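Local coordinates for lipolytic protein G-D-S-L family (Veillonella parvula DSM 2008, PDB 4RW0), which probably hydrolyses ester bonds as a lipase or acylhydrolase of the GDSL family in the SGNH hydrolase clan, at residues H69-C74 and M104-L109; K141-Y146 and E180-L185; Y17-G22 and P166-Y171; T147-A152 and R172-K177. All blocks are in the same frame, centred on the assembly; numbering follows the deposited sequence.

Contact 1: residues H69-C74 and M104-L109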
loop_
_atom_site.group_PDB
_atom_site.type_symbol
_atom_site.label_atom_id
_atom_site.label_comp_id
_atom_site.label_asym_id
_atom_site.label_seq_id
_atom_site.Cartn_x
_atom_site.Cartn_y
_atom_site.Cartn_z
ATOM N N HIS A 69 -12.791 -2.839 5.726
ATOM C CA HIS A 69 -11.558 -2.103 5.735
ATOM C C HIS A 69 -11.114 -1.773 4.316
ATOM O O HIS A 69 -11.410 -2.497 3.350
ATOM C CB HIS A 69 -10.450 -2.909 6.525
ATOM C CG HIS A 69 -10.708 -2.941 8.010
ATOM N ND1 HIS A 69 -11.682 -3.739 8.582
ATOM C CD2 HIS A 69 -10.094 -2.310 9.041
ATOM C CE1 HIS A 69 -11.679 -3.577 9.893
ATOM N NE2 HIS A 69 -10.746 -2.692 10.193
ATOM N N ILE A 70 -10.439 -0.670 4.195
ATOM C CA ILE A 70 -9.948 -0.143 2.938
ATOM C C ILE A 70 -8.460 0.091 3.090
ATOM O O ILE A 70 -8.012 0.950 3.856
ATOM C CB ILE A 70 -10.657 1.133 2.523
ATOM C CG1 ILE A 70 -12.130 0.890 2.451
ATOM C CG2 ILE A 70 -10.123 1.689 1.206
ATOM C CD1 ILE A 70 -12.953 2.112 2.420
ATOM N N PHE A 71 -7.674 -0.671 2.329
ATOM C CA PHE A 71 -6.239 -0.478 2.319
ATOM C C PHE A 71 -5.826 0.503 1.207
ATOM O O PHE A 71 -6.337 0.387 0.129
ATOM C CB PHE A 71 -5.557 -1.853 2.082
ATOM C CG PHE A 71 -4.061 -1.723 1.773
ATOM C CD1 PHE A 71 -3.135 -1.674 2.819
ATOM C CD2 PHE A 71 -3.604 -1.501 0.499
ATOM C CE1 PHE A 71 -1.808 -1.526 2.576
ATOM C CE2 PHE A 71 -2.229 -1.331 0.258
ATOM C CZ PHE A 71 -1.345 -1.317 1.325
ATOM N N LEU A 72 -4.942 1.454 1.461
ATOM C CA LEU A 72 -4.464 2.404 0.491
ATOM C C LEU A 72 -2.926 2.476 0.573
ATOM O O LEU A 72 -2.326 2.576 1.644
ATOM C CB LEU A 72 -4.899 3.840 0.843
ATOM C CG LEU A 72 -6.332 4.025 1.135
ATOM C CD1 LEU A 72 -6.575 5.454 1.566
ATOM C CD2 LEU A 72 -7.048 3.695 -0.160
HETATM N N MSE A 73 -2.317 2.563 -0.570
HETATM C CA MSE A 73 -0.876 2.823 -0.638
HETATM C C MSE A 73 -0.506 3.329 -2.000
HETATM O O MSE A 73 -0.824 2.668 -3.035
HETATM C CB MSE A 73 -0.108 1.501 -0.306
HETATM C CG MSE A 73 1.352 1.762 -0.472
HETATM SE SE MSE A 73 2.431 0.136 0.071
HETATM C CE MSE A 73 1.878 -1.227 -1.284
ATOM N N CYS A 74 0.198 4.470 -2.104
ATOM C CA CYS A 74 0.548 4.997 -3.420
ATOM C C CYS A 74 1.623 6.093 -3.308
ATOM O O CYS A 74 1.979 6.509 -2.224
ATOM C CB CYS A 74 -0.721 5.566 -4.084
ATOM S SG CYS A 74 -0.736 5.445 -5.880
HETATM N N MSE A 104 -13.060 1.549 7.369
HETATM C CA MSE A 104 -11.885 1.815 8.252
HETATM C C MSE A 104 -10.638 1.609 7.425
HETATM O O MSE A 104 -10.426 0.526 6.840
HETATM C CB MSE A 104 -11.984 0.794 9.393
HETATM C CG MSE A 104 -13.183 1.078 10.343
HETATM SE SE MSE A 104 -13.330 -0.343 11.655
HETATM C CE MSE A 104 -14.387 -1.629 10.624
ATOM N N VAL A 105 -9.793 2.621 7.385
ATOM C CA VAL A 105 -8.685 2.691 6.494
ATOM C C VAL A 105 -7.459 2.031 7.134
ATOM O O VAL A 105 -7.260 2.092 8.344
ATOM C CB VAL A 105 -8.354 4.140 6.178
ATOM C CG1 VAL A 105 -7.056 4.289 5.456
ATOM C CG2 VAL A 105 -9.455 4.768 5.313
ATOM N N ILE A 106 -6.687 1.384 6.293
ATOM C CA ILE A 106 -5.336 0.873 6.634
ATOM C C ILE A 106 -4.377 1.442 5.648
ATOM O O ILE A 106 -4.595 1.361 4.436
ATOM C CB ILE A 106 -5.307 -0.659 6.591
ATOM C CG1 ILE A 106 -6.335 -1.228 7.537
ATOM C CG2 ILE A 106 -3.901 -1.136 6.923
ATOM C CD1 ILE A 106 -6.678 -2.674 7.276
ATOM N N ILE A 107 -3.304 2.036 6.155
ATOM C CA ILE A 107 -2.331 2.683 5.346
ATOM C C ILE A 107 -1.071 1.821 5.147
ATOM O O ILE A 107 -0.557 1.276 6.123
ATOM C CB ILE A 107 -1.877 4.019 6.027
ATOM C CG1 ILE A 107 -3.047 4.976 6.155
ATOM C CG2 ILE A 107 -0.824 4.721 5.212
ATOM C CD1 ILE A 107 -2.732 6.189 7.007
ATOM N N GLY A 108 -0.595 1.703 3.906
ATOM C CA GLY A 108 0.660 1.012 3.634
ATOM C C GLY A 108 1.728 2.015 3.366
ATOM O O GLY A 108 1.477 3.022 2.714
ATOM N N LEU A 109 2.917 1.810 3.920
ATOM C CA LEU A 109 4.048 2.698 3.651
ATOM C C LEU A 109 4.806 2.081 2.507
ATOM O O LEU A 109 5.355 0.998 2.653
ATOM C CB LEU A 109 4.949 2.824 4.877
ATOM C CG LEU A 109 4.217 3.182 6.153
ATOM C CD1 LEU A 109 5.164 3.240 7.362
ATOM C CD2 LEU A 109 3.486 4.506 6.008
HETATM O O HOH W 1 1.158 5.201 0.748
#

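Contact 2: residues K141-Y146 and E180-L185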
loop_
_atom_site.group_PDB
_atom_site.type_symbol
_atom_site.label_atom_id
_atom_site.label_comp_id
_atom_site.label_asym_id
_atom_site.label_seq_id
_atom_site.Cartn_x
_atom_site.Cartn_y
_atom_site.Cartn_z
ATOM N N LYS A 141 -4.495 2.108 11.530
ATOM C CA LYS A 141 -3.445 1.097 11.382
ATOM C C LYS A 141 -2.534 1.303 10.196
ATOM O O LYS A 141 -2.977 1.737 9.162
ATOM C CB LYS A 141 -4.070 -0.265 11.344
ATOM C CG LYS A 141 -4.182 -0.822 12.743
ATOM C CD LYS A 141 -4.924 -2.114 12.710
ATOM C CE LYS A 141 -6.411 -1.852 12.717
ATOM N NZ LYS A 141 -6.903 -1.829 14.119
ATOM N N VAL A 142 -1.240 1.055 10.404
ATOM C CA VAL A 142 -0.196 1.206 9.428
ATOM C C VAL A 142 0.512 -0.147 9.147
ATOM O O VAL A 142 0.816 -0.910 10.057
ATOM C CB VAL A 142 0.850 2.221 9.894
ATOM C CG1 VAL A 142 2.063 2.213 8.995
ATOM C CG2 VAL A 142 0.255 3.599 9.910
ATOM N N ILE A 143 0.765 -0.428 7.875
ATOM C CA ILE A 143 1.646 -1.523 7.484
ATOM C C ILE A 143 2.956 -0.991 6.902
ATOM O O ILE A 143 2.987 -0.420 5.800
ATOM C CB ILE A 143 0.962 -2.506 6.477
ATOM C CG1 ILE A 143 -0.405 -2.971 6.972
ATOM C CG2 ILE A 143 1.921 -3.683 6.163
ATOM C CD1 ILE A 143 -1.234 -3.725 5.920
ATOM N N ASP A 144 4.054 -1.183 7.632
ATOM C CA ASP A 144 5.361 -0.593 7.270
ATOM C C ASP A 144 6.103 -1.513 6.343
ATOM O O ASP A 144 7.070 -2.203 6.764
ATOM C CB ASP A 144 6.224 -0.297 8.527
ATOM C CG ASP A 144 7.536 0.432 8.199
ATOM O OD1 ASP A 144 7.841 0.812 7.045
ATOM O OD2 ASP A 144 8.328 0.636 9.130
ATOM N N PHE A 145 5.699 -1.538 5.065
ATOM C CA PHE A 145 6.408 -2.363 4.104
ATOM C C PHE A 145 7.819 -1.889 3.868
ATOM O O PHE A 145 8.722 -2.683 3.529
ATOM C CB PHE A 145 5.665 -2.386 2.784
ATOM C CG PHE A 145 4.291 -3.019 2.832
ATOM C CD1 PHE A 145 4.128 -4.403 2.999
ATOM C CD2 PHE A 145 3.145 -2.244 2.624
ATOM C CE1 PHE A 145 2.884 -4.982 2.962
ATOM C CE2 PHE A 145 1.896 -2.828 2.588
ATOM C CZ PHE A 145 1.754 -4.211 2.763
ATOM N N TYR A 146 8.017 -0.572 3.971
ATOM C CA TYR A 146 9.288 0.022 3.657
ATOM C C TYR A 146 10.406 -0.675 4.489
ATOM O O TYR A 146 11.424 -1.104 3.930
ATOM C CB TYR A 146 9.328 1.544 4.007
ATOM C CG TYR A 146 10.673 2.187 3.697
ATOM C CD1 TYR A 146 11.742 2.117 4.582
ATOM C CD2 TYR A 146 10.881 2.838 2.508
ATOM C CE1 TYR A 146 12.989 2.647 4.266
ATOM C CE2 TYR A 146 12.101 3.350 2.189
ATOM C CZ TYR A 146 13.158 3.273 3.083
ATOM O OH TYR A 146 14.367 3.820 2.651
ATOM N N GLU A 180 0.405 -9.337 9.895
ATOM C CA GLU A 180 0.485 -8.982 11.289
ATOM C C GLU A 180 -0.662 -8.025 11.632
ATOM O O GLU A 180 -1.135 -8.058 12.746
ATOM C CB GLU A 180 1.785 -8.330 11.638
ATOM C CG GLU A 180 3.023 -9.225 11.489
ATOM C CD GLU A 180 4.349 -8.423 11.728
ATOM O OE1 GLU A 180 4.344 -7.470 12.538
ATOM O OE2 GLU A 180 5.392 -8.699 11.061
ATOM N N VAL A 181 -1.141 -7.241 10.664
ATOM C CA VAL A 181 -2.288 -6.307 10.887
ATOM C C VAL A 181 -3.568 -6.972 10.548
ATOM O O VAL A 181 -4.504 -6.989 11.369
ATOM C CB VAL A 181 -2.112 -5.065 10.014
ATOM C CG1 VAL A 181 -3.428 -4.261 9.857
ATOM C CG2 VAL A 181 -1.008 -4.205 10.554
ATOM N N PHE A 182 -3.653 -7.624 9.372
ATOM C CA PHE A 182 -4.928 -8.171 8.908
ATOM C C PHE A 182 -5.471 -9.294 9.763
ATOM O O PHE A 182 -6.691 -9.491 9.838
ATOM C CB PHE A 182 -4.889 -8.697 7.451
ATOM C CG PHE A 182 -4.583 -7.654 6.405
ATOM C CD1 PHE A 182 -5.102 -6.361 6.483
ATOM C CD2 PHE A 182 -3.848 -7.995 5.300
ATOM C CE1 PHE A 182 -4.834 -5.432 5.477
ATOM C CE2 PHE A 182 -3.550 -7.060 4.307
ATOM C CZ PHE A 182 -4.050 -5.779 4.411
ATOM N N THR A 183 -4.582 -10.085 10.340
ATOM C CA THR A 183 -4.973 -11.216 11.160
ATOM C C THR A 183 -5.618 -10.790 12.488
ATOM O O THR A 183 -6.391 -11.529 13.075
ATOM C CB THR A 183 -3.740 -12.133 11.408
ATOM O OG1 THR A 183 -3.385 -12.743 10.162
ATOM C CG2 THR A 183 -4.093 -13.215 12.265
ATOM N N ARG A 184 -5.298 -9.615 12.964
ATOM C CA ARG A 184 -5.799 -9.148 14.224
ATOM C C ARG A 184 -7.096 -8.335 14.067
ATOM O O ARG A 184 -7.601 -7.818 15.045
ATOM C CB ARG A 184 -4.738 -8.267 14.894
ATOM C CG ARG A 184 -3.500 -8.959 15.473
ATOM C CD ARG A 184 -2.609 -7.869 16.098
ATOM N NE ARG A 184 -1.355 -8.335 16.711
ATOM C CZ ARG A 184 -1.157 -8.540 18.021
ATOM N NH1 ARG A 184 -2.137 -8.359 18.905
ATOM N NH2 ARG A 184 0.034 -8.951 18.452
ATOM N N LEU A 185 -7.611 -8.173 12.850
ATOM C CA LEU A 185 -8.891 -7.494 12.652
ATOM C C LEU A 185 -10.015 -8.490 12.964
ATOM O O LEU A 185 -11.004 -8.089 13.578
ATOM C CB LEU A 185 -9.062 -6.955 11.219
ATOM C CG LEU A 185 -7.931 -6.102 10.652
ATOM C CD1 LEU A 185 -8.206 -5.829 9.176
ATOM C CD2 LEU A 185 -7.748 -4.794 11.389
#

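Contact 3: residues Y17-G22 and P166-Y171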
loop_
_atom_site.group_PDB
_atom_site.type_symbol
_atom_site.label_atom_id
_atom_site.label_comp_id
_atom_site.label_asym_id
_atom_site.label_seq_id
_atom_site.Cartn_x
_atom_site.Cartn_y
_atom_site.Cartn_z
ATOM N N TYR A 17 2.804 -6.491 -9.743
ATOM C CA TYR A 17 3.611 -6.512 -10.896
ATOM C C TYR A 17 4.988 -6.957 -10.402
ATOM O O TYR A 17 5.557 -6.343 -9.428
ATOM C CB TYR A 17 3.718 -5.109 -11.523
ATOM C CG TYR A 17 4.572 -5.014 -12.773
ATOM C CD1 TYR A 17 4.020 -5.199 -14.033
ATOM C CD2 TYR A 17 5.913 -4.721 -12.690
ATOM C CE1 TYR A 17 4.804 -5.101 -15.173
ATOM C CE2 TYR A 17 6.718 -4.644 -13.821
ATOM C CZ TYR A 17 6.145 -4.829 -15.048
ATOM O OH TYR A 17 6.912 -4.771 -16.162
ATOM N N ASP A 18 5.572 -7.956 -11.017
ATOM C CA ASP A 18 5.170 -8.654 -12.251
ATOM C C ASP A 18 5.345 -10.217 -11.999
ATOM O O ASP A 18 6.291 -10.859 -12.422
ATOM C CB ASP A 18 6.221 -8.242 -13.297
ATOM C CG ASP A 18 6.030 -8.930 -14.623
ATOM O OD1 ASP A 18 4.889 -9.373 -14.882
ATOM O OD2 ASP A 18 7.014 -9.044 -15.380
ATOM N N VAL A 19 4.512 -10.774 -11.167
ATOM C CA VAL A 19 4.631 -12.147 -10.746
ATOM C C VAL A 19 3.263 -12.775 -11.050
ATOM O O VAL A 19 2.279 -12.049 -11.292
ATOM C CB VAL A 19 4.955 -12.241 -9.262
ATOM C CG1 VAL A 19 6.300 -11.571 -8.965
ATOM C CG2 VAL A 19 3.841 -11.591 -8.414
ATOM N N PRO A 20 3.199 -14.096 -11.081
ATOM C CA PRO A 20 1.908 -14.726 -11.401
ATOM C C PRO A 20 0.800 -14.374 -10.425
ATOM O O PRO A 20 1.029 -14.103 -9.244
ATOM C CB PRO A 20 2.231 -16.234 -11.381
ATOM C CG PRO A 20 3.707 -16.307 -11.724
ATOM C CD PRO A 20 4.306 -15.097 -10.994
ATOM N N TYR A 21 -0.438 -14.330 -10.927
ATOM C CA TYR A 21 -1.582 -14.046 -10.113
ATOM C C TYR A 21 -1.621 -15.039 -9.013
ATOM O O TYR A 21 -1.547 -16.201 -9.254
ATOM C CB TYR A 21 -2.931 -14.075 -10.953
ATOM C CG TYR A 21 -4.116 -13.705 -10.078
ATOM C CD1 TYR A 21 -4.412 -12.362 -9.777
ATOM C CD2 TYR A 21 -4.895 -14.677 -9.506
ATOM C CE1 TYR A 21 -5.453 -12.026 -8.906
ATOM C CE2 TYR A 21 -5.949 -14.352 -8.665
ATOM C CZ TYR A 21 -6.232 -13.010 -8.406
ATOM O OH TYR A 21 -7.215 -12.753 -7.515
ATOM N N GLY A 22 -1.736 -14.592 -7.786
ATOM C CA GLY A 22 -1.631 -15.449 -6.623
ATOM C C GLY A 22 -0.333 -15.243 -5.850
ATOM O O GLY A 22 -0.286 -15.518 -4.662
ATOM N N PRO A 166 9.150 -5.225 -6.173
ATOM C CA PRO A 166 9.559 -6.424 -5.502
ATOM C C PRO A 166 9.600 -7.619 -6.438
ATOM O O PRO A 166 8.868 -7.662 -7.443
ATOM C CB PRO A 166 8.508 -6.591 -4.391
ATOM C CG PRO A 166 7.913 -5.214 -4.202
ATOM C CD PRO A 166 7.907 -4.645 -5.601
ATOM N N ASN A 167 10.481 -8.580 -6.174
ATOM C CA ASN A 167 10.360 -9.906 -6.787
ATOM C C ASN A 167 9.447 -10.788 -5.878
ATOM O O ASN A 167 8.937 -10.303 -4.908
ATOM C CB ASN A 167 11.751 -10.528 -7.021
ATOM C CG ASN A 167 12.458 -10.827 -5.732
ATOM O OD1 ASN A 167 11.840 -11.012 -4.672
ATOM N ND2 ASN A 167 13.778 -10.909 -5.806
ATOM N N GLU A 168 9.283 -12.086 -6.193
ATOM C CA GLU A 168 8.395 -12.977 -5.424
ATOM C C GLU A 168 8.775 -13.055 -3.983
ATOM O O GLU A 168 7.920 -13.170 -3.126
ATOM C CB GLU A 168 8.391 -14.386 -5.997
ATOM C CG GLU A 168 7.473 -14.582 -7.229
ATOM C CD GLU A 168 7.307 -16.045 -7.634
ATOM O OE1 GLU A 168 7.094 -16.951 -6.754
ATOM O OE2 GLU A 168 7.320 -16.329 -8.860
ATOM N N ARG A 169 10.079 -13.022 -3.672
ATOM C CA ARG A 169 10.488 -13.073 -2.258
ATOM C C ARG A 169 10.058 -11.830 -1.546
ATOM O O ARG A 169 9.586 -11.882 -0.428
ATOM C CB ARG A 169 12.027 -13.312 -2.117
ATOM C CG ARG A 169 12.494 -13.275 -0.641
ATOM C CD ARG A 169 13.988 -13.526 -0.419
ATOM N NE ARG A 169 14.354 -14.884 -0.763
ATOM C CZ ARG A 169 14.880 -15.264 -1.865
ATOM N NH1 ARG A 169 15.201 -14.406 -2.809
ATOM N NH2 ARG A 169 15.112 -16.561 -2.037
ATOM N N GLY A 170 10.222 -10.700 -2.204
ATOM C CA GLY A 170 9.836 -9.428 -1.612
ATOM C C GLY A 170 8.340 -9.383 -1.364
ATOM O O GLY A 170 7.906 -8.910 -0.367
ATOM N N TYR A 171 7.552 -9.944 -2.298
ATOM C CA TYR A 171 6.078 -10.000 -2.078
ATOM C C TYR A 171 5.699 -10.941 -0.933
ATOM O O TYR A 171 4.769 -10.637 -0.161
ATOM C CB TYR A 171 5.375 -10.374 -3.367
ATOM C CG TYR A 171 5.222 -9.233 -4.384
ATOM C CD1 TYR A 171 4.657 -8.064 -3.985
ATOM C CD2 TYR A 171 5.629 -9.342 -5.699
ATOM C CE1 TYR A 171 4.534 -6.994 -4.859
ATOM C CE2 TYR A 171 5.474 -8.291 -6.638
ATOM C CZ TYR A 171 4.914 -7.113 -6.191
ATOM O OH TYR A 171 4.665 -6.015 -6.995
HETATM O O HOH W 2 8.446 -8.136 -10.182
#

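Contact 4: residues T147-A152 and R172-K177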
loop_
_atom_site.group_PDB
_atom_site.type_symbol
_atom_site.label_atom_id
_atom_site.label_comp_id
_atom_site.label_asym_id
_atom_site.label_seq_id
_atom_site.Cartn_x
_atom_site.Cartn_y
_atom_site.Cartn_z
ATOM N N THR A 147 10.165 -0.802 5.780
ATOM C CA THR A 147 11.168 -1.343 6.700
ATOM C C THR A 147 11.440 -2.822 6.443
ATOM O O THR A 147 12.585 -3.284 6.428
ATOM C CB THR A 147 10.757 -1.101 8.134
ATOM O OG1 THR A 147 10.647 0.298 8.330
ATOM C CG2 THR A 147 11.861 -1.598 9.120
ATOM N N THR A 148 10.387 -3.559 6.152
ATOM C CA THR A 148 10.504 -4.959 5.812
ATOM C C THR A 148 11.446 -5.256 4.688
ATOM O O THR A 148 12.328 -6.100 4.814
ATOM C CB THR A 148 9.075 -5.531 5.493
ATOM O OG1 THR A 148 8.233 -5.339 6.608
ATOM C CG2 THR A 148 9.148 -6.960 5.220
ATOM N N LEU A 149 11.306 -4.588 3.565
ATOM C CA LEU A 149 12.189 -4.825 2.475
ATOM C C LEU A 149 13.561 -4.148 2.621
ATOM O O LEU A 149 14.562 -4.668 2.077
ATOM C CB LEU A 149 11.554 -4.415 1.162
ATOM C CG LEU A 149 10.299 -5.301 0.811
ATOM C CD1 LEU A 149 10.000 -5.254 -0.668
ATOM C CD2 LEU A 149 10.459 -6.789 1.163
ATOM N N PHE A 150 13.601 -2.983 3.285
ATOM C CA PHE A 150 14.882 -2.290 3.471
ATOM C C PHE A 150 15.843 -3.182 4.262
ATOM O O PHE A 150 16.975 -3.384 3.866
ATOM C CB PHE A 150 14.682 -0.956 4.227
ATOM C CG PHE A 150 15.996 -0.238 4.492
ATOM C CD1 PHE A 150 16.632 0.451 3.495
ATOM C CD2 PHE A 150 16.626 -0.330 5.741
ATOM C CE1 PHE A 150 17.868 1.086 3.738
ATOM C CE2 PHE A 150 17.876 0.275 5.983
ATOM C CZ PHE A 150 18.470 1.002 4.991
ATOM N N GLU A 151 15.352 -3.722 5.347
ATOM C CA GLU A 151 16.169 -4.624 6.222
ATOM C C GLU A 151 16.574 -5.904 5.537
ATOM O O GLU A 151 17.730 -6.353 5.623
ATOM C CB GLU A 151 15.430 -4.911 7.513
ATOM C CG GLU A 151 15.365 -3.655 8.369
ATOM C CD GLU A 151 14.658 -3.822 9.699
ATOM O OE1 GLU A 151 14.035 -4.875 9.973
ATOM O OE2 GLU A 151 14.705 -2.850 10.488
ATOM N N ALA A 152 15.661 -6.468 4.768
ATOM C CA ALA A 152 15.954 -7.697 4.088
ATOM C C ALA A 152 16.978 -7.465 3.031
ATOM O O ALA A 152 17.967 -8.258 2.846
ATOM C CB ALA A 152 14.667 -8.252 3.455
ATOM N N ARG A 172 6.437 -12.072 -0.740
ATOM C CA ARG A 172 6.125 -12.929 0.402
ATOM C C ARG A 172 6.381 -12.190 1.720
ATOM O O ARG A 172 5.520 -12.210 2.625
ATOM C CB ARG A 172 6.909 -14.240 0.379
ATOM C CG ARG A 172 6.580 -15.149 -0.759
ATOM C CD ARG A 172 7.105 -16.569 -0.483
ATOM N NE ARG A 172 8.564 -16.595 -0.428
ATOM C CZ ARG A 172 9.382 -16.677 -1.450
ATOM N NH1 ARG A 172 8.945 -16.849 -2.696
ATOM N NH2 ARG A 172 10.696 -16.711 -1.227
ATOM N N LEU A 173 7.534 -11.511 1.828
ATOM C CA LEU A 173 7.867 -10.799 3.053
ATOM C C LEU A 173 6.844 -9.684 3.351
ATOM O O LEU A 173 6.456 -9.464 4.485
ATOM C CB LEU A 173 9.272 -10.221 2.982
ATOM C CG LEU A 173 10.411 -11.280 2.938
ATOM C CD1 LEU A 173 11.802 -10.654 2.792
ATOM C CD2 LEU A 173 10.393 -12.170 4.158
HETATM N N MSE A 174 6.367 -9.028 2.301
HETATM C CA MSE A 174 5.334 -7.975 2.468
HETATM C C MSE A 174 4.078 -8.593 2.954
HETATM O O MSE A 174 3.480 -8.084 3.837
HETATM C CB MSE A 174 5.150 -7.233 1.127
HETATM C CG MSE A 174 6.247 -6.291 0.737
HETATM SE SE MSE A 174 5.865 -5.473 -1.033
HETATM C CE MSE A 174 4.376 -4.241 -0.568
ATOM N N ALA A 175 3.698 -9.747 2.417
ATOM C CA ALA A 175 2.458 -10.434 2.832
ATOM C C ALA A 175 2.505 -10.776 4.318
ATOM O O ALA A 175 1.553 -10.551 5.025
ATOM C CB ALA A 175 2.265 -11.734 2.013
ATOM N N TYR A 176 3.628 -11.305 4.768
ATOM C CA TYR A 176 3.808 -11.608 6.216
ATOM C C TYR A 176 3.663 -10.385 7.062
ATOM O O TYR A 176 2.942 -10.390 8.087
ATOM C CB TYR A 176 5.131 -12.335 6.515
ATOM C CG TYR A 176 5.428 -13.486 5.622
ATOM C CD1 TYR A 176 4.433 -14.286 5.132
ATOM C CD2 TYR A 176 6.724 -13.838 5.333
ATOM C CE1 TYR A 176 4.698 -15.364 4.299
ATOM C CE2 TYR A 176 7.011 -14.923 4.535
ATOM C CZ TYR A 176 5.993 -15.658 4.008
ATOM O OH TYR A 176 6.271 -16.737 3.187
ATOM N N LYS A 177 4.271 -9.312 6.626
ATOM C CA LYS A 177 4.172 -8.082 7.394
ATOM C C LYS A 177 2.729 -7.549 7.391
ATOM O O LYS A 177 2.262 -7.128 8.410
ATOM C CB LYS A 177 5.065 -7.043 6.785
ATOM C CG LYS A 177 5.120 -5.741 7.543
ATOM C CD LYS A 177 5.703 -5.931 8.945
ATOM C CE LYS A 177 6.303 -4.632 9.409
ATOM N NZ LYS A 177 7.066 -4.905 10.652
HETATM O O HOH W 3 9.315 -6.500 9.200
#

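Contact 1: residues H69-C74 and M104-L109
I70 and L72 exchange backbone hydrogen bonds with M104, I106 and G108, on neighbouring parallel strands in the central sheet of an SGNH hydrolase fold. Four such bonds join them, from I70 N to M104 O at one end (2.9 Å) to G108 N to L72 O at the other (3.0 Å). The inner part is fully buried. G108 has no side chain, and the F71 ring lies against its backbone, with F71 CE1 3.7 Å from G108 CA. On the other face of the sheet L72 CD1 touches V105 CG1 at 4.1 Å, under helices 48-59 and 85-100. The end at M104 is open to solvent, although this selenomethionine lies close on the buried H69. M104 CB sits over one face of the H69 ring, a CH-pi contact 4.0 Å from the ring centroid. The M104 chain bends at chi3 (-85°), which sets its CE 3.4 Å from H69 CE1. The selenium lies obliquely to the same ring. At the far end, beyond the last bridge, a water continues the link: it accepts from C74 N at 3.1 Å and donates to G108 O at 3.0 Å.

Contact 2: residues K141-Y146 and E180-L185
The F182 ring is met obliquely by I143, whose CD1 lies 3.8 Å from F182 CZ. The two side chains cross at about a right angle. The same F182 ring also packs edge-to-face with F38. I143 serves a second ring with its other branch: CG2 stands 3.4 Å above one face of F145, displaced toward the rim. V181 is the centre of the contact. Its CG2 lies 3.8 Å from I143 CG1 and also rests against V142 O. Its CG1, anti to the backbone N (chi1 163°), lies 3.9 Å from K141 CD. K141 and L185 slide past each other in opposite directions. K141 bends at chi3 (-83°), and its CE comes within 3.5 Å of L185 CD2, tighter than a usual carbon contact. This outer part is more exposed than the I143 side. L185 follows the helix in a type I turn from F182, and the chain ends there. At the other end of the contact D144 is the N-cap of helix 145-154. The contact therefore lays the end of helix 168-182 against the edge strand 141-143. Such a C-terminal helix over one face of a parallel sheet belongs to the three-layer alpha/beta/alpha sandwich of SGNH hydrolases.

Contact 3: residues Y17-G22 and P166-Y171
Y171 OH donates a short hydrogen bond to Y17 O, 2.6 Å long. It approaches from above the carbonyl plane, 42° out of it. Y171 CG is anti to the carbonyl carbon, beside the backbone N (chi1 -78°). Y17 O itself lies in the plane of the Y171 ring, at its edge. P166 CB covers one face of that ring, over its centre. V19 touches both E168 and Y171 with its two methyls. Its CG1 is anti to the carbonyl carbon (chi1 -62°) and lies 3.7 Å from E168 CG. Its CG2 takes the crowded position between the backbone N and the carbonyl carbon, 4.0 Å from Y171 CD2. The helical side is the N-terminus of helix 168-182, where N167 is the N-cap: its OD1 accepts from G170 N at 3.0 Å. The loop side follows the G-D-S sequence that names the family; Y17 touches S12 and H165. A cis peptide joins Y17 to D18, and D18 CB lies over the centre of the Y17 ring. A water bridges D18 N and P166 O. E168 extends beyond CG, and its OE1 forms a salt bridge with R23.

Contact 4: residues T147-A152 and R172-K177
T148, L149 and A152 of helix 145-154 pack against L173, M174 and K177 of helix 168-182, the last two helices of the alpha/beta fold. The short segments run at 135° to each other, with axes 9.6 Å apart at closest. T148 is the most covered residue. Its CG2 rests 3.7 Å from L173 O. Its OG1 faces the aliphatic part of K177, 3.3 Å from K177 CG, which stands anti to the backbone N (chi1 -176°). The lysine chain bends at chi2, which places CD 3.5 Å from T148 OG1; CB and CE also lie near this hydroxyl. A water bridges the two polar ends, 3.0 Å from T148 OG1 and 3.1 Å from K177 NZ. T148 OG1 also has a weak hydrogen bond to D144 O. The rest is apolar. L149 crosses M174 at about a right angle, with L149 CD1 4.1 Å from M174 CG. The other methyl of L149, CD2, touches L173 CB. Further along, A152 CB meets L173 CD1 at 3.8 Å. M174 and A175 of the same helix also pack on W25 of helix 25-32, and K177 touches I143 of strand 141-143.

How the contacts relate
Contacts 1 and 2 lie in series along the chain, with centres about 9 Å apart, and reach the same parallel sheet. Strand 104-108 pairs with strand 141-143, which links them directly. Contacts 2, 3 and 4 all use helix 168-182: contact 3 its start, contact 4 its middle and contact 2 its end. Contacts 2 and 4 also share helix 145-154, and contact 4 closes within the span of contact 2. Contact 3 joins residues far apart in sequence. It spans contact 1 and alternates with contacts 2 and 4. Contacts 1 and 3 do not touch, their centres being about 19 Å apart. The last helix thus ties the sheet's edge to the loop after the G-D-S sequence.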